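Local structure of nodulation protein S (Bradyrhizobium sp., 3OFK) at residues I106-V120 with N139-G153. The protein probably uses S-adenosyl-L-methionine to N-methylate an intermediate in the synthesis of Nod factors, the lipochitooligosaccharide signals of root nodulation. Sequence-based numbering, arbitrary orientation.
With SAH (S-adenosyl-L-homocysteine), chain E.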
loop_
_atom_site.group_PDB
_atom_site.type_symbol
_atom_site.label_atom_id
_atom_site.label_comp_id
_atom_site.label_asym_id
_atom_site.label_seq_id
_atom_site.Cartn_x
_atom_site.Cartn_y
_atom_site.Cartn_z
ATOM N N ILE A 106 -6.888 2.282 8.200
ATOM C CA ILE A 106 -6.944 3.515 7.391
ATOM C C ILE A 106 -8.336 4.189 7.524
ATOM O O ILE A 106 -8.447 5.421 7.465
ATOM C CB ILE A 106 -6.532 3.256 5.923
ATOM C CG1 ILE A 106 -6.601 4.556 5.091
ATOM C CG2 ILE A 106 -7.352 2.140 5.291
ATOM C CD1 ILE A 106 -5.763 5.696 5.648
ATOM N N LEU A 107 -9.376 3.376 7.742
ATOM C CA LEU A 107 -10.744 3.862 7.999
ATOM C C LEU A 107 -10.860 4.706 9.236
ATOM O O LEU A 107 -11.768 5.532 9.329
ATOM C CB LEU A 107 -11.726 2.690 8.150
ATOM C CG LEU A 107 -12.181 1.993 6.866
ATOM C CD1 LEU A 107 -13.166 0.906 7.245
ATOM C CD2 LEU A 107 -12.815 2.974 5.884
ATOM N N GLN A 108 -9.982 4.489 10.206
ATOM C CA GLN A 108 -10.068 5.196 11.475
ATOM C C GLN A 108 -8.990 6.234 11.669
ATOM O O GLN A 108 -9.034 6.976 12.639
ATOM C CB GLN A 108 -10.045 4.205 12.625
ATOM C CG GLN A 108 -11.433 3.667 12.989
ATOM C CD GLN A 108 -11.580 3.531 14.477
ATOM O OE1 GLN A 108 -11.052 2.586 15.074
ATOM N NE2 GLN A 108 -12.276 4.494 15.107
ATOM N N PHE A 109 -8.025 6.287 10.755
ATOM C CA PHE A 109 -6.891 7.186 10.888
ATOM C C PHE A 109 -7.348 8.597 10.589
ATOM O O PHE A 109 -7.876 8.879 9.507
ATOM C CB PHE A 109 -5.776 6.778 9.917
ATOM C CG PHE A 109 -4.489 7.552 10.094
ATOM C CD1 PHE A 109 -3.874 7.639 11.331
ATOM C CD2 PHE A 109 -3.874 8.148 9.019
ATOM C CE1 PHE A 109 -2.665 8.329 11.486
ATOM C CE2 PHE A 109 -2.671 8.831 9.170
ATOM C CZ PHE A 109 -2.075 8.929 10.402
ATOM N N SER A 110 -7.179 9.483 11.563
ATOM C CA SER A 110 -7.430 10.901 11.337
ATOM C C SER A 110 -6.238 11.688 11.858
ATOM O O SER A 110 -5.861 11.586 13.036
ATOM C CB SER A 110 -8.722 11.349 12.022
ATOM O OG SER A 110 -8.660 11.075 13.407
ATOM N N THR A 111 -5.616 12.421 10.940
ATOM C CA THR A 111 -4.577 13.373 11.279
ATOM C C THR A 111 -4.929 14.689 10.653
ATOM O O THR A 111 -5.690 14.744 9.676
ATOM C CB THR A 111 -3.234 13.019 10.668
ATOM O OG1 THR A 111 -3.323 11.741 10.039
ATOM C CG2 THR A 111 -2.090 13.090 11.738
ATOM N N ALA A 112 -4.338 15.726 11.235
ATOM C CA ALA A 112 -4.269 17.041 10.645
ATOM C C ALA A 112 -3.070 17.120 9.673
ATOM O O ALA A 112 -3.009 18.037 8.847
ATOM C CB ALA A 112 -4.167 18.100 11.746
ATOM N N GLU A 113 -2.135 16.163 9.780
ATOM C CA GLU A 113 -1.006 16.002 8.835
ATOM C C GLU A 113 -1.436 16.019 7.368
ATOM O O GLU A 113 -2.428 15.377 6.983
ATOM C CB GLU A 113 -0.283 14.652 9.043
ATOM C CG GLU A 113 0.675 14.532 10.220
ATOM C CD GLU A 113 2.100 14.883 9.860
ATOM O OE1 GLU A 113 2.478 16.065 9.951
ATOM O OE2 GLU A 113 2.859 13.970 9.501
ATOM N N LEU A 114 -0.671 16.743 6.550
ATOM C CA LEU A 114 -0.757 16.598 5.096
ATOM C C LEU A 114 0.574 16.038 4.600
ATOM O O LEU A 114 1.636 16.473 5.055
ATOM C CB LEU A 114 -1.094 17.929 4.410
ATOM C CG LEU A 114 -2.422 18.560 4.857
ATOM C CD1 LEU A 114 -2.640 19.962 4.219
ATOM C CD2 LEU A 114 -3.602 17.622 4.585
ATOM N N PHE A 115 0.487 15.069 3.688
ATOM C CA PHE A 115 1.633 14.318 3.133
ATOM C C PHE A 115 1.843 14.594 1.642
ATOM O O PHE A 115 0.904 14.559 0.847
ATOM C CB PHE A 115 1.437 12.815 3.350
ATOM C CG PHE A 115 1.152 12.453 4.776
ATOM C CD1 PHE A 115 2.187 12.337 5.692
ATOM C CD2 PHE A 115 -0.160 12.272 5.219
ATOM C CE1 PHE A 115 1.937 12.046 7.004
ATOM C CE2 PHE A 115 -0.422 11.966 6.551
ATOM C CZ PHE A 115 0.634 11.853 7.446
ATOM N N ASP A 116 3.083 14.865 1.257
ATOM C CA ASP A 116 3.400 15.033 -0.174
ATOM C C ASP A 116 3.611 13.690 -0.915
ATOM O O ASP A 116 3.735 13.663 -2.153
ATOM C CB ASP A 116 4.574 15.991 -0.385
ATOM C CG ASP A 116 5.846 15.547 0.309
ATOM O OD1 ASP A 116 5.754 14.923 1.363
ATOM O OD2 ASP A 116 6.946 15.845 -0.191
ATOM N N LEU A 117 3.665 12.584 -0.174
ATOM C CA LEU A 117 3.591 11.254 -0.774
ATOM C C LEU A 117 2.761 10.352 0.119
ATOM O O LEU A 117 3.014 10.279 1.324
ATOM C CB LEU A 117 4.965 10.609 -0.925
ATOM C CG LEU A 117 4.992 9.212 -1.570
ATOM C CD1 LEU A 117 4.495 9.222 -3.035
ATOM C CD2 LEU A 117 6.447 8.714 -1.488
ATOM N N ILE A 118 1.787 9.670 -0.481
ATOM C CA ILE A 118 1.113 8.566 0.159
ATOM C C ILE A 118 1.289 7.327 -0.687
ATOM O O ILE A 118 1.028 7.335 -1.891
ATOM C CB ILE A 118 -0.370 8.851 0.308
ATOM C CG1 ILE A 118 -0.564 10.101 1.162
ATOM C CG2 ILE A 118 -1.074 7.642 0.913
ATOM C CD1 ILE A 118 -2.029 10.544 1.272
ATOM N N VAL A 119 1.817 6.283 -0.074
ATOM C CA VAL A 119 1.972 5.007 -0.757
ATOM C C VAL A 119 0.878 4.078 -0.165
ATOM O O VAL A 119 0.714 3.972 1.056
ATOM C CB VAL A 119 3.404 4.411 -0.617
ATOM C CG1 VAL A 119 3.510 3.099 -1.373
ATOM C CG2 VAL A 119 4.521 5.438 -1.090
ATOM N N VAL A 120 0.108 3.462 -1.055
ATOM C CA VAL A 120 -1.003 2.579 -0.718
ATOM C C VAL A 120 -0.962 1.440 -1.698
ATOM O O VAL A 120 -1.526 1.489 -2.808
ATOM C CB VAL A 120 -2.340 3.343 -0.678
ATOM C CG1 VAL A 120 -2.599 4.104 -1.979
ATOM C CG2 VAL A 120 -3.499 2.411 -0.362
ATOM N N ASN A 139 -10.340 9.729 2.618
ATOM C CA ASN A 139 -9.439 10.047 3.724
ATOM C C ASN A 139 -8.033 10.308 3.192
ATOM O O ASN A 139 -7.370 11.255 3.602
ATOM C CB ASN A 139 -9.439 8.888 4.737
ATOM C CG ASN A 139 -8.787 9.258 6.094
ATOM O OD1 ASN A 139 -8.635 10.433 6.455
ATOM N ND2 ASN A 139 -8.409 8.230 6.852
ATOM N N MET A 140 -7.583 9.424 2.295
ATOM C CA MET A 140 -6.291 9.565 1.639
ATOM C C MET A 140 -6.229 10.877 0.819
ATOM O O MET A 140 -5.236 11.634 0.915
ATOM C CB MET A 140 -6.013 8.349 0.749
ATOM C CG MET A 140 -5.792 7.094 1.500
ATOM S SD MET A 140 -5.088 5.826 0.427
ATOM C CE MET A 140 -6.379 5.508 -0.791
ATOM N N VAL A 141 -7.287 11.167 0.053
ATOM C CA VAL A 141 -7.322 12.394 -0.753
ATOM C C VAL A 141 -7.192 13.597 0.177
ATOM O O VAL A 141 -6.365 14.478 -0.063
ATOM C CB VAL A 141 -8.604 12.513 -1.610
ATOM C CG1 VAL A 141 -8.712 13.925 -2.283
ATOM C CG2 VAL A 141 -8.630 11.404 -2.632
ATOM N N LYS A 142 -7.986 13.590 1.251
ATOM C CA LYS A 142 -7.975 14.671 2.228
ATOM C C LYS A 142 -6.586 14.905 2.827
ATOM O O LYS A 142 -6.202 16.060 3.026
ATOM C CB LYS A 142 -8.991 14.409 3.344
ATOM C CG LYS A 142 -8.905 15.391 4.528
ATOM C CD LYS A 142 -9.909 15.000 5.635
ATOM C CE LYS A 142 -9.248 14.993 7.017
ATOM N NZ LYS A 142 -8.277 13.863 7.130
ATOM N N MET A 143 -5.849 13.824 3.126
ATOM C CA MET A 143 -4.479 13.947 3.688
ATOM C C MET A 143 -3.352 14.237 2.655
ATOM O O MET A 143 -2.175 14.279 3.039
ATOM C CB MET A 143 -4.081 12.664 4.444
ATOM C CG MET A 143 -4.890 12.337 5.695
ATOM S SD MET A 143 -4.246 10.802 6.449
ATOM C CE MET A 143 -4.727 9.533 5.337
ATOM N N LEU A 144 -3.680 14.369 1.366
ATOM C CA LEU A 144 -2.666 14.759 0.365
ATOM C C LEU A 144 -2.396 16.263 0.485
ATOM O O LEU A 144 -3.341 17.045 0.601
ATOM C CB LEU A 144 -3.108 14.427 -1.067
ATOM C CG LEU A 144 -2.522 13.209 -1.773
ATOM C CD1 LEU A 144 -2.986 13.133 -3.235
ATOM C CD2 LEU A 144 -0.991 13.210 -1.698
ATOM N N ALA A 145 -1.122 16.651 0.471
ATOM C CA ALA A 145 -0.742 18.059 0.418
ATOM C C ALA A 145 -1.147 18.655 -0.949
ATOM O O ALA A 145 -1.210 17.919 -1.932
ATOM C CB ALA A 145 0.755 18.205 0.632
ATOM N N PRO A 146 -1.413 19.981 -1.018
ATOM C CA PRO A 146 -1.813 20.631 -2.277
ATOM C C PRO A 146 -1.035 20.328 -3.573
ATOM O O PRO A 146 -1.576 20.573 -4.665
ATOM C CB PRO A 146 -1.711 22.114 -1.932
ATOM C CG PRO A 146 -2.155 22.168 -0.528
ATOM C CD PRO A 146 -1.612 20.903 0.122
ATOM N N GLY A 147 0.200 19.836 -3.489
ATOM C CA GLY A 147 0.934 19.424 -4.698
ATOM C C GLY A 147 1.392 17.971 -4.699
ATOM O O GLY A 147 2.146 17.558 -5.583
ATOM N N GLY A 148 0.919 17.199 -3.717
ATOM C CA GLY A 148 1.479 15.902 -3.421
ATOM C C GLY A 148 0.991 14.815 -4.335
ATOM O O GLY A 148 0.021 15.012 -5.070
ATOM N N HIS A 149 1.680 13.677 -4.304
ATOM C CA HIS A 149 1.305 12.525 -5.124
ATOM C C HIS A 149 0.865 11.350 -4.285
ATOM O O HIS A 149 1.307 11.190 -3.137
ATOM C CB HIS A 149 2.455 12.062 -6.020
ATOM C CG HIS A 149 2.860 13.081 -7.038
ATOM N ND1 HIS A 149 3.665 14.154 -6.729
ATOM C CD2 HIS A 149 2.545 13.206 -8.348
ATOM C CE1 HIS A 149 3.853 14.885 -7.816
ATOM N NE2 HIS A 149 3.177 14.335 -8.810
ATOM N N LEU A 150 0.018 10.523 -4.888
ATOM C CA LEU A 150 -0.430 9.286 -4.278
ATOM C C LEU A 150 0.003 8.175 -5.218
ATOM O O LEU A 150 -0.234 8.259 -6.414
ATOM C CB LEU A 150 -1.948 9.320 -4.083
ATOM C CG LEU A 150 -2.615 8.099 -3.424
ATOM C CD1 LEU A 150 -3.852 8.528 -2.584
ATOM C CD2 LEU A 150 -2.984 7.037 -4.486
ATOM N N VAL A 151 0.719 7.200 -4.687
ATOM C CA VAL A 151 1.204 6.063 -5.459
ATOM C C VAL A 151 0.422 4.861 -5.010
ATOM O O VAL A 151 0.544 4.455 -3.865
ATOM C CB VAL A 151 2.714 5.816 -5.252
ATOM C CG1 VAL A 151 3.099 4.438 -5.771
ATOM C CG2 VAL A 151 3.495 6.865 -5.959
ATOM N N PHE A 152 -0.396 4.317 -5.915
ATOM C CA PHE A 152 -1.291 3.222 -5.615
ATOM C C PHE A 152 -0.861 2.012 -6.386
ATOM O O PHE A 152 -0.419 2.113 -7.533
ATOM C CB PHE A 152 -2.719 3.590 -6.024
ATOM C CG PHE A 152 -3.654 2.406 -6.124
ATOM C CD1 PHE A 152 -4.187 1.797 -4.968
ATOM C CD2 PHE A 152 -3.992 1.888 -7.380
ATOM C CE1 PHE A 152 -5.066 0.721 -5.076
ATOM C CE2 PHE A 152 -4.858 0.798 -7.495
ATOM C CZ PHE A 152 -5.391 0.206 -6.330
ATOM N N GLY A 153 -0.973 0.853 -5.762
ATOM C CA GLY A 153 -0.739 -0.385 -6.494
ATOM C C GLY A 153 -1.678 -1.456 -6.012
ATOM O O GLY A 153 -2.010 -1.477 -4.842
HETATM N N SAH E . 2.320 -1.948 1.179
HETATM C CA SAH E . 3.243 -3.060 1.380
HETATM C CB SAH E . 2.580 -4.132 2.241
HETATM C CG SAH E . 1.384 -4.894 1.691
HETATM S SD SAH E . 0.825 -6.295 2.722
HETATM C C SAH E . 3.769 -3.678 0.074
HETATM O O SAH E . 3.240 -3.425 -1.011
HETATM O OXT SAH E . 4.735 -4.438 0.090
HETATM C "C5'" SAH E . -0.651 -5.454 3.385
HETATM C "C4'" SAH E . -0.515 -4.689 4.687
HETATM O "O4'" SAH E . -1.697 -3.912 4.878
HETATM C "C3'" SAH E . -0.354 -5.573 5.922
HETATM O "O3'" SAH E . 0.666 -5.034 6.774
HETATM C "C2'" SAH E . -1.741 -5.492 6.581
HETATM O "O2'" SAH E . -1.684 -5.671 7.975
HETATM C "C1'" SAH E . -2.144 -4.092 6.211
HETATM N N9 SAH E . -3.582 -3.740 6.265
HETATM C C8 SAH E . -4.648 -4.510 5.874
HETATM N N7 SAH E . -5.774 -3.785 6.047
HETATM C C5 SAH E . -5.453 -2.572 6.531
HETATM C C6 SAH E . -6.264 -1.474 6.818
HETATM N N6 SAH E . -7.615 -1.603 6.705
HETATM N N1 SAH E . -5.662 -0.337 7.298
HETATM C C2 SAH E . -4.278 -0.287 7.431
HETATM N N3 SAH E . -3.487 -1.384 7.107
HETATM C C4 SAH E . -4.069 -2.513 6.643
#
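N139 extends CG trans to its backbone N (chi1 -166°), a torsion that swings the amide out to the 106-109 turn, while M143, with CG trans to the carbonyl carbon (chi1 -65°) and chi2 extended, places its sulfur beside both F109 and F115. N139 ND2 donates two hydrogen bonds, to I106 O at 2.9 Å and to F109 O at 2.8 Å; both acceptors lie close to the amide plane, which fixes the rotation of the group. This turn belongs to the cofactor pocket: I106 N donates to SAH N1 at 3.0 Å, making N139 a second-shell residue behind the adenine site. M143 SD makes Met-aromatic contacts with both rings, approaching F109 obliquely, 3.7 Å from CE2, and F115 at its edge, whereas a bend at chi3 turns M143 CE to I106 CD1. In the Rossmann-like fold of SAM-dependent methyltransferases, the segments supply two neighbouring parallel strands joined by a right-handed beta-alpha-beta crossover through helix 130-142. The axes of segments 117-120 and 148-153 diverge by just 9°, and the bonds I118 N to H149 O, V151 N to I118 O and V120 N to V151 O alternate across them. I118 and V120 face that helix: I118 CD1 sits 3.4 Å from M140 O, and V120 CG2 meets M140 SD at 3.8 Å. On the other face, where L117 CD1 touches V151 CG2, helix 33-46 packs over V119 and V151. Before the strand corner, F115 N donates to M143 O and F115 O accepts A145 N; the D116 carboxylate accepts hydrogen bonds from S53 N and N54 N.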